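Local structure of glycinin (Glycine max, 1OD5) at residues A[20-25]-A[167-172]; A[51-56]-A[137-142]; A[387-392]-A[440-445]. The protein probably serves as a seed storage protein, a hexameric 11S globulin laid down as a nutrient reserve that includes sulfur-containing amino acids. All coordinates share one frame; numbering follows the deposited sequence.

Contact 1: residues A[20-25]-A[167-172]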
loop_
_atom_site.group_PDB
_atom_site.type_symbol
_atom_site.label_atom_id
_atom_site.label_comp_id
_atom_site.label_asym_id
_atom_site.label_seq_id
_atom_site.Cartn_x
_atom_site.Cartn_y
_atom_site.Cartn_z
ATOM N N HIS A 20 37.607 -3.476 -20.362
ATOM C CA HIS A 20 38.663 -3.498 -19.374
ATOM C C HIS A 20 38.801 -4.810 -18.622
ATOM O O HIS A 20 37.896 -5.620 -18.601
ATOM C CB HIS A 20 38.357 -2.364 -18.457
ATOM C CG HIS A 20 39.352 -2.125 -17.345
ATOM N ND1 HIS A 20 40.644 -1.825 -17.452
ATOM C CD2 HIS A 20 39.028 -2.165 -16.018
ATOM C CE1 HIS A 20 41.121 -1.674 -16.245
ATOM N NE2 HIS A 20 40.139 -1.881 -15.396
ATOM N N ARG A 21 39.928 -5.016 -17.953
ATOM C CA ARG A 21 40.205 -6.219 -17.208
ATOM C C ARG A 21 41.072 -5.934 -15.977
ATOM O O ARG A 21 42.088 -5.242 -16.071
ATOM C CB ARG A 21 40.861 -7.175 -18.210
ATOM C CG ARG A 21 41.721 -8.291 -17.662
ATOM C CD ARG A 21 42.307 -9.123 -18.794
ATOM N NE ARG A 21 41.330 -10.043 -19.389
ATOM C CZ ARG A 21 41.399 -11.393 -19.251
ATOM N NH1 ARG A 21 40.457 -12.146 -19.837
ATOM N NH2 ARG A 21 42.366 -12.010 -18.533
ATOM N N VAL A 22 40.663 -6.387 -14.783
ATOM C CA VAL A 22 41.403 -6.218 -13.532
ATOM C C VAL A 22 41.802 -7.646 -13.172
ATOM O O VAL A 22 40.991 -8.575 -13.117
ATOM C CB VAL A 22 40.516 -5.618 -12.397
ATOM C CG1 VAL A 22 41.141 -5.777 -11.007
ATOM C CG2 VAL A 22 40.372 -4.140 -12.641
ATOM N N GLU A 23 43.104 -7.843 -13.016
ATOM C CA GLU A 23 43.634 -9.144 -12.641
ATOM C C GLU A 23 43.875 -9.080 -11.149
ATOM O O GLU A 23 44.452 -8.133 -10.606
ATOM C CB GLU A 23 44.956 -9.434 -13.354
ATOM C CG GLU A 23 44.816 -10.283 -14.612
ATOM C CD GLU A 23 45.015 -11.775 -14.313
ATOM O OE1 GLU A 23 44.056 -12.554 -14.445
ATOM O OE2 GLU A 23 46.137 -12.148 -13.933
ATOM N N SER A 24 43.402 -10.128 -10.495
ATOM C CA SER A 24 43.541 -10.197 -9.062
ATOM C C SER A 24 44.233 -11.499 -8.694
ATOM O O SER A 24 44.426 -12.362 -9.556
ATOM C CB SER A 24 42.126 -10.073 -8.509
ATOM O OG SER A 24 42.190 -9.528 -7.211
ATOM N N GLU A 25 44.627 -11.663 -7.424
ATOM C CA GLU A 25 45.293 -12.882 -6.968
ATOM C C GLU A 25 44.431 -14.131 -7.099
ATOM O O GLU A 25 44.910 -15.166 -7.567
ATOM C CB GLU A 25 45.697 -12.735 -5.512
ATOM C CG GLU A 25 46.281 -13.998 -4.871
ATOM C CD GLU A 25 46.507 -13.869 -3.374
ATOM O OE1 GLU A 25 47.645 -13.668 -2.953
ATOM O OE2 GLU A 25 45.563 -13.964 -2.600
ATOM N N ASN A 167 43.340 -3.354 -1.407
ATOM C CA ASN A 167 43.676 -2.189 -2.224
ATOM C C ASN A 167 43.217 -2.568 -3.596
ATOM O O ASN A 167 43.812 -3.416 -4.261
ATOM C CB ASN A 167 45.155 -1.887 -2.346
ATOM C CG ASN A 167 45.684 -1.442 -1.006
ATOM O OD1 ASN A 167 46.434 -2.191 -0.378
ATOM N ND2 ASN A 167 45.300 -0.261 -0.502
ATOM N N PRO A 168 42.101 -2.024 -4.033
ATOM C CA PRO A 168 41.520 -2.409 -5.291
ATOM C C PRO A 168 41.922 -1.528 -6.466
ATOM O O PRO A 168 42.227 -0.342 -6.325
ATOM C CB PRO A 168 40.053 -2.357 -5.008
ATOM C CG PRO A 168 39.941 -1.072 -4.192
ATOM C CD PRO A 168 41.148 -1.218 -3.257
ATOM N N ASP A 169 41.936 -2.160 -7.621
ATOM C CA ASP A 169 42.174 -1.478 -8.863
ATOM C C ASP A 169 40.746 -1.046 -9.191
ATOM O O ASP A 169 39.778 -1.743 -8.832
ATOM C CB ASP A 169 42.622 -2.404 -9.980
ATOM C CG ASP A 169 44.063 -2.874 -9.946
ATOM O OD1 ASP A 169 44.373 -3.729 -10.778
ATOM O OD2 ASP A 169 44.865 -2.406 -9.126
ATOM N N ILE A 170 40.562 0.087 -9.879
ATOM C CA ILE A 170 39.225 0.534 -10.203
ATOM C C ILE A 170 38.728 -0.369 -11.312
ATOM O O ILE A 170 39.396 -0.679 -12.302
ATOM C CB ILE A 170 39.247 2.036 -10.633
ATOM C CG1 ILE A 170 39.900 2.865 -9.524
ATOM C CG2 ILE A 170 37.832 2.583 -10.839
ATOM C CD1 ILE A 170 39.237 2.795 -8.115
ATOM N N GLU A 171 37.539 -0.882 -11.040
ATOM C CA GLU A 171 36.885 -1.773 -11.962
ATOM C C GLU A 171 36.340 -1.033 -13.142
ATOM O O GLU A 171 36.381 -1.569 -14.246
ATOM C CB GLU A 171 35.780 -2.480 -11.221
ATOM C CG GLU A 171 36.415 -3.394 -10.165
ATOM C CD GLU A 171 35.457 -4.019 -9.146
ATOM O OE1 GLU A 171 35.855 -4.168 -7.989
ATOM O OE2 GLU A 171 34.331 -4.350 -9.525
ATOM N N HIS A 172 35.858 0.198 -12.930
ATOM C CA HIS A 172 35.293 0.993 -14.013
ATOM C C HIS A 172 36.013 2.320 -14.282
ATOM O O HIS A 172 35.548 3.406 -13.943
ATOM C CB HIS A 172 33.801 1.248 -13.705
ATOM C CG HIS A 172 32.914 0.056 -14.043
ATOM N ND1 HIS A 172 32.573 -0.939 -13.229
ATOM C CD2 HIS A 172 32.381 -0.194 -15.297
ATOM C CE1 HIS A 172 31.871 -1.791 -13.937
ATOM N NE2 HIS A 172 31.758 -1.341 -15.171
#
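His20 and Val22, on the same side of strand 20-24, rest on the backbone of the loop 167-172. From CB, which starts toward the loop, the His20 side chain continues with CG anti to the backbone N (chi1 -178°), and the imidazole is carried out from the strand. CD2 then comes edge-on to the carbonyl of Glu171, 3.2 Å from its O. One atom further, at the tip, NE2 gives a weak hydrogen bond to Ile170 O, 3.4 Å long and bent to 145° at the hydrogen. Both carbonyl oxygens lie near the plane of the ring, so its edge and not its face meets the loop. Glu171 O is also bonded by Thr31 OG1 from the neighbouring strand 27-31.

Two residues on, Val22 supplies the apolar half. Both methyls rest on Asp169 CB, CG1 at 3.8 Å, and CG2 also packs 3.6 Å from Ile170 O. Asp169 OD1 lies beside Val22 CG1 as well and makes a long, weak ion pair with Lys234 NZ. Glu171 CB points away from the strand, and its OE1 is hydrogen-bonded to Tyr163 OH.

With a single weak bond across it, this is loop packing rather than strand pairing: a segment without regular structure running alongside strand 20-24, in roughly the reverse direction, where that strand is outermost within this chain in the antiparallel sheet of the N-terminal cupin domain.

Contact 2: residues A[51-56]-A[137-142]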
loop_
_atom_site.group_PDB
_atom_site.type_symbol
_atom_site.label_atom_id
_atom_site.label_comp_id
_atom_site.label_asym_id
_atom_site.label_seq_id
_atom_site.Cartn_x
_atom_site.Cartn_y
_atom_site.Cartn_z
ATOM N N LEU A 51 35.897 -15.868 -9.805
ATOM C CA LEU A 51 36.574 -16.154 -8.569
ATOM C C LEU A 51 37.199 -17.492 -8.817
ATOM O O LEU A 51 36.534 -18.481 -9.149
ATOM C CB LEU A 51 35.651 -16.321 -7.376
ATOM C CG LEU A 51 34.734 -15.194 -6.967
ATOM C CD1 LEU A 51 33.448 -15.295 -7.726
ATOM C CD2 LEU A 51 34.355 -15.322 -5.522
ATOM N N ASN A 52 38.513 -17.543 -8.729
ATOM C CA ASN A 52 39.145 -18.828 -8.929
ATOM C C ASN A 52 38.926 -19.696 -7.675
ATOM O O ASN A 52 38.281 -19.248 -6.713
ATOM C CB ASN A 52 40.627 -18.563 -9.242
ATOM C CG ASN A 52 40.842 -17.722 -10.505
ATOM O OD1 ASN A 52 41.659 -16.793 -10.540
ATOM N ND2 ASN A 52 40.118 -17.995 -11.589
ATOM N N ARG A 53 39.373 -20.968 -7.696
ATOM C CA ARG A 53 39.217 -21.854 -6.551
ATOM C C ARG A 53 39.889 -21.214 -5.363
ATOM O O ARG A 53 40.964 -20.626 -5.471
ATOM C CB ARG A 53 39.832 -23.272 -6.752
ATOM C CG ARG A 53 41.129 -23.567 -7.525
ATOM C CD ARG A 53 40.935 -23.317 -9.048
ATOM N NE ARG A 53 41.704 -24.198 -9.927
ATOM C CZ ARG A 53 41.301 -24.494 -11.182
ATOM N NH1 ARG A 53 40.163 -24.006 -11.720
ATOM N NH2 ARG A 53 42.090 -25.302 -11.910
ATOM N N ASN A 54 39.110 -21.259 -4.277
ATOM C CA ASN A 54 39.441 -20.689 -2.977
ATOM C C ASN A 54 39.477 -19.167 -3.053
ATOM O O ASN A 54 40.082 -18.516 -2.214
ATOM C CB ASN A 54 40.791 -21.210 -2.450
ATOM C CG ASN A 54 40.769 -22.695 -2.090
ATOM O OD1 ASN A 54 41.627 -23.479 -2.494
ATOM N ND2 ASN A 54 39.773 -23.178 -1.354
ATOM N N GLY A 55 38.763 -18.591 -4.037
ATOM C CA GLY A 55 38.684 -17.158 -4.212
ATOM C C GLY A 55 37.576 -16.502 -3.373
ATOM O O GLY A 55 36.409 -16.870 -3.467
ATOM N N LEU A 56 38.002 -15.495 -2.586
ATOM C CA LEU A 56 37.244 -14.639 -1.681
ATOM C C LEU A 56 37.082 -13.209 -2.238
ATOM O O LEU A 56 38.069 -12.477 -2.200
ATOM C CB LEU A 56 37.979 -14.523 -0.331
ATOM C CG LEU A 56 37.339 -14.102 1.016
ATOM C CD1 LEU A 56 38.403 -13.359 1.804
ATOM C CD2 LEU A 56 36.165 -13.152 0.875
ATOM N N ASP A 137 35.578 -26.617 -7.111
ATOM C CA ASP A 137 36.898 -26.773 -7.710
ATOM C C ASP A 137 37.050 -25.746 -8.816
ATOM O O ASP A 137 37.952 -24.912 -8.797
ATOM C CB ASP A 137 37.063 -28.220 -8.272
ATOM C CG ASP A 137 37.682 -29.265 -7.322
ATOM O OD1 ASP A 137 37.966 -28.946 -6.163
ATOM O OD2 ASP A 137 37.906 -30.406 -7.740
ATOM N N GLU A 138 36.080 -25.733 -9.715
ATOM C CA GLU A 138 36.098 -24.821 -10.825
ATOM C C GLU A 138 35.760 -23.371 -10.513
ATOM O O GLU A 138 35.255 -23.050 -9.437
ATOM C CB GLU A 138 35.162 -25.370 -11.868
ATOM C CG GLU A 138 33.710 -25.355 -11.511
ATOM C CD GLU A 138 32.798 -25.607 -12.708
ATOM O OE1 GLU A 138 31.609 -25.286 -12.610
ATOM O OE2 GLU A 138 33.249 -26.121 -13.740
ATOM N N PRO A 139 36.090 -22.426 -11.394
ATOM C CA PRO A 139 35.850 -21.029 -11.107
ATOM C C PRO A 139 34.395 -20.656 -11.261
ATOM O O PRO A 139 33.662 -21.253 -12.051
ATOM C CB PRO A 139 36.807 -20.292 -12.050
ATOM C CG PRO A 139 37.003 -21.227 -13.206
ATOM C CD PRO A 139 37.045 -22.569 -12.499
ATOM N N VAL A 140 34.010 -19.712 -10.398
ATOM C CA VAL A 140 32.655 -19.173 -10.388
ATOM C C VAL A 140 32.598 -18.058 -11.414
ATOM O O VAL A 140 33.393 -17.128 -11.327
ATOM C CB VAL A 140 32.279 -18.590 -8.972
ATOM C CG1 VAL A 140 30.923 -17.879 -8.937
ATOM C CG2 VAL A 140 32.186 -19.743 -8.009
ATOM N N VAL A 141 31.735 -18.081 -12.409
ATOM C CA VAL A 141 31.710 -16.962 -13.336
ATOM C C VAL A 141 30.333 -16.357 -13.148
ATOM O O VAL A 141 29.334 -17.050 -13.159
ATOM C CB VAL A 141 31.937 -17.449 -14.794
ATOM C CG1 VAL A 141 31.925 -16.286 -15.768
ATOM C CG2 VAL A 141 33.291 -18.100 -14.882
ATOM N N ALA A 142 30.275 -15.055 -12.923
ATOM C CA ALA A 142 29.032 -14.369 -12.715
ATOM C C ALA A 142 29.002 -13.043 -13.445
ATOM O O ALA A 142 29.980 -12.316 -13.475
ATOM C CB ALA A 142 28.841 -14.119 -11.222
#
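Leu51 and Val140 run alongside each other from neighbouring strands, on one face of the sheet where strand 45-51 ends against the start of strand 140-146. They form an antiparallel hydrogen-bonded pair: Leu51 N gives to Val140 O at 3.2 Å, and Val140 N returns to Leu51 O at 3.1 Å. Leu51 CD1 touches Val140 CB at 3.7 Å, with Val140 CG1 scarcely further. The leucine side chain also comes about 4 Å from a bound carbonate ion and packs on Thr132 of its pocket.

Beyond this pair the strands part, and the chain at 51-56 turns back through a type II turn from Asn52 to Gly55, closed by Gly55 N on Asn52 O. Arg53, at the second position of the turn, extends along the flank of Pro139. Its CG sits between the backbone N and carbonyl carbon (chi1 36°), and further bends at chi2 and chi3 fold the chain round the carbonyl of Asp137, with CB 3.2 Å from Asp137 O. The guanidinium brings its edge to the proline, NH1 lying 3.5 Å from Pro139 CD. Asn52 starts away from 137-142, but its ND2 comes back obliquely to 4.1 Å from Pro139 CB.

Polar grip across the contact thus comes from two backbone bonds, whereas the arginine adds packing: its charge meets no carboxylate of 137-142.

Contact 3: residues A[387-392]-A[440-445]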
loop_
_atom_site.group_PDB
_atom_site.type_symbol
_atom_site.label_atom_id
_atom_site.label_comp_id
_atom_site.label_asym_id
_atom_site.label_seq_id
_atom_site.Cartn_x
_atom_site.Cartn_y
_atom_site.Cartn_z
ATOM N N ALA A 387 9.997 -1.489 -19.814
ATOM C CA ALA A 387 11.363 -1.580 -19.338
ATOM C C ALA A 387 12.415 -1.778 -20.403
ATOM O O ALA A 387 12.161 -2.377 -21.435
ATOM C CB ALA A 387 11.495 -2.732 -18.382
ATOM N N ASN A 388 13.613 -1.259 -20.134
ATOM C CA ASN A 388 14.730 -1.454 -21.049
ATOM C C ASN A 388 15.295 -2.801 -20.622
ATOM O O ASN A 388 15.151 -3.230 -19.479
ATOM C CB ASN A 388 15.861 -0.384 -20.894
ATOM C CG ASN A 388 15.512 1.033 -21.364
ATOM O OD1 ASN A 388 14.846 1.202 -22.377
ATOM N ND2 ASN A 388 15.894 2.097 -20.654
ATOM N N SER A 389 15.913 -3.507 -21.548
ATOM C CA SER A 389 16.531 -4.778 -21.227
ATOM C C SER A 389 17.909 -4.944 -21.835
ATOM O O SER A 389 18.309 -4.269 -22.793
ATOM C CB SER A 389 15.692 -5.934 -21.676
ATOM O OG SER A 389 14.670 -5.654 -22.600
ATOM N N VAL A 390 18.646 -5.829 -21.178
ATOM C CA VAL A 390 19.999 -6.192 -21.506
ATOM C C VAL A 390 20.113 -7.707 -21.557
ATOM O O VAL A 390 19.983 -8.400 -20.555
ATOM C CB VAL A 390 20.973 -5.637 -20.438
ATOM C CG1 VAL A 390 22.394 -6.084 -20.692
ATOM C CG2 VAL A 390 20.972 -4.128 -20.500
ATOM N N ILE A 391 20.330 -8.209 -22.760
ATOM C CA ILE A 391 20.501 -9.615 -23.072
ATOM C C ILE A 391 21.978 -9.967 -22.920
ATOM O O ILE A 391 22.846 -9.180 -23.279
ATOM C CB ILE A 391 20.036 -9.854 -24.537
ATOM C CG1 ILE A 391 18.547 -9.709 -24.681
ATOM C CG2 ILE A 391 20.433 -11.244 -24.982
ATOM C CD1 ILE A 391 18.098 -9.755 -26.157
ATOM N N TYR A 392 22.317 -11.116 -22.363
ATOM C CA TYR A 392 23.688 -11.563 -22.253
ATOM C C TYR A 392 23.617 -13.022 -22.684
ATOM O O TYR A 392 22.952 -13.803 -22.007
ATOM C CB TYR A 392 24.197 -11.468 -20.825
ATOM C CG TYR A 392 25.570 -12.103 -20.723
ATOM C CD1 TYR A 392 26.699 -11.370 -21.100
ATOM C CD2 TYR A 392 25.700 -13.423 -20.281
ATOM C CE1 TYR A 392 27.968 -11.960 -21.042
ATOM C CE2 TYR A 392 26.961 -14.011 -20.225
ATOM C CZ TYR A 392 28.089 -13.279 -20.607
ATOM O OH TYR A 392 29.340 -13.871 -20.560
ATOM N N TYR A 440 20.069 -17.495 -23.013
ATOM C CA TYR A 440 20.436 -16.170 -22.564
ATOM C C TYR A 440 19.593 -15.650 -21.406
ATOM O O TYR A 440 18.452 -16.059 -21.274
ATOM C CB TYR A 440 20.308 -15.214 -23.779
ATOM C CG TYR A 440 18.922 -14.968 -24.406
ATOM C CD1 TYR A 440 18.451 -15.714 -25.486
ATOM C CD2 TYR A 440 18.151 -13.918 -23.918
ATOM C CE1 TYR A 440 17.216 -15.396 -26.075
ATOM C CE2 TYR A 440 16.935 -13.602 -24.494
ATOM C CZ TYR A 440 16.475 -14.337 -25.562
ATOM O OH TYR A 440 15.253 -13.984 -26.085
ATOM N N VAL A 441 20.135 -14.748 -20.587
ATOM C CA VAL A 441 19.427 -14.133 -19.498
ATOM C C VAL A 441 19.163 -12.737 -20.002
ATOM O O VAL A 441 19.994 -12.169 -20.718
ATOM C CB VAL A 441 20.274 -14.104 -18.208
ATOM C CG1 VAL A 441 21.627 -13.426 -18.442
ATOM C CG2 VAL A 441 19.514 -13.315 -17.121
ATOM N N VAL A 442 17.988 -12.191 -19.694
ATOM C CA VAL A 442 17.592 -10.858 -20.087
ATOM C C VAL A 442 17.392 -10.053 -18.823
ATOM O O VAL A 442 16.472 -10.392 -18.096
ATOM C CB VAL A 442 16.246 -10.774 -20.782
ATOM C CG1 VAL A 442 16.253 -9.472 -21.524
ATOM C CG2 VAL A 442 15.950 -11.950 -21.673
ATOM N N PHE A 443 18.133 -9.025 -18.444
ATOM C CA PHE A 443 17.853 -8.272 -17.240
ATOM C C PHE A 443 16.933 -7.168 -17.715
ATOM O O PHE A 443 17.072 -6.696 -18.835
ATOM C CB PHE A 443 19.087 -7.649 -16.691
ATOM C CG PHE A 443 20.210 -8.622 -16.450
ATOM C CD1 PHE A 443 21.123 -8.901 -17.472
ATOM C CD2 PHE A 443 20.355 -9.198 -15.192
ATOM C CE1 PHE A 443 22.189 -9.759 -17.223
ATOM C CE2 PHE A 443 21.422 -10.055 -14.950
ATOM C CZ PHE A 443 22.337 -10.334 -15.963
ATOM N N LYS A 444 15.969 -6.708 -16.915
ATOM C CA LYS A 444 15.015 -5.669 -17.295
ATOM C C LYS A 444 14.940 -4.630 -16.193
ATOM O O LYS A 444 14.999 -4.959 -15.010
ATOM C CB LYS A 444 13.670 -6.346 -17.544
ATOM C CG LYS A 444 13.701 -7.149 -18.837
ATOM C CD LYS A 444 12.848 -8.385 -18.950
ATOM C CE LYS A 444 11.942 -8.142 -20.104
ATOM N NZ LYS A 444 11.460 -9.342 -20.773
ATOM N N THR A 445 14.814 -3.348 -16.525
ATOM C CA THR A 445 14.780 -2.332 -15.492
ATOM C C THR A 445 13.414 -1.912 -14.958
ATOM O O THR A 445 13.034 -0.749 -14.922
ATOM C CB THR A 445 15.624 -1.084 -16.003
ATOM O OG1 THR A 445 15.164 -0.742 -17.303
ATOM C CG2 THR A 445 17.116 -1.365 -16.049
HETATM O O HOH W 1 16.413 1.904 -17.561
#
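Ser389 to Tyr392 pair with Lys444 to Val441 as neighbouring antiparallel strands in the sheet of the C-terminal cupin domain, their directions 161° apart. Backbone bonds join Val390 with Phe443 and Tyr392 with Val441 in both directions, and side chains alternate between two faces.

On the face of Ser389, Ile391, Val442 and Lys444, isoleucine and valine lie side by side, Ile391 CG1 3.9 Å from Val442 CG1. That valine methyl also reaches Ser389 CB at 3.6 Å. Ile391 CG2, placed anti to the backbone N, comes obliquely to the Tyr440 ring, 3.7 Å from its CD2. The tyrosine side chain approaches a bound magnesium ion to about 3 Å, near Glu431 of the metal site. Lys444 packs its CG on Ser389 CB, then leads its amine away to Gln369.

The other face carries Val390, Tyr392, Val441 and Phe443. With CG anti to its carbonyl carbon (chi1 -54°), Phe443 brings CD1 3.3 Å from Val390 O, at the ring edge, while Val441 CG2 stands over the centre of one ring face. Ile143 and Leu145 of the N-terminal domain pack on this phenylalanine.

Past the strands, Thr445 N gives a hydrogen bond to Asn388 O. Thr445 OG1 occupies the position between its own backbone N and carbonyl carbon (chi1 51°), turned to accept from Asn388 N at 3.3 Å. A water accepts from Asn388 ND2 at 3.1 Å and lies 2.9 Å from Thr445 OG1. A valine in place of the threonine would probably leave Asn388 N without this acceptor and the bridging water without one of its holds. Asn388 OD1 takes Gln425 N, and ND2 also gives a hydrogen bond to Gln154 O of a neighbouring subunit.

Overall arrangement
From the N terminus, strand 20-24 comes first and waits some 140 residues for loop 167-172, which completes contact 1. Within that long excursion, contact 2 opens at 51-56 and closes at 137-142, so it is nested in contact 1. Both reach the same sheet of the N-terminal cupin domain, contact 1 at the strand that is outermost within the chain and contact 2 further in; their centres are 16 Å apart. Contact 3 follows in series, its shorter loop from 387-392 to 440-445 joining strands of the C-terminal cupin domain. Strand 140-146, which begins in contact 2, runs on to pack against contact 3, bringing the two domains together.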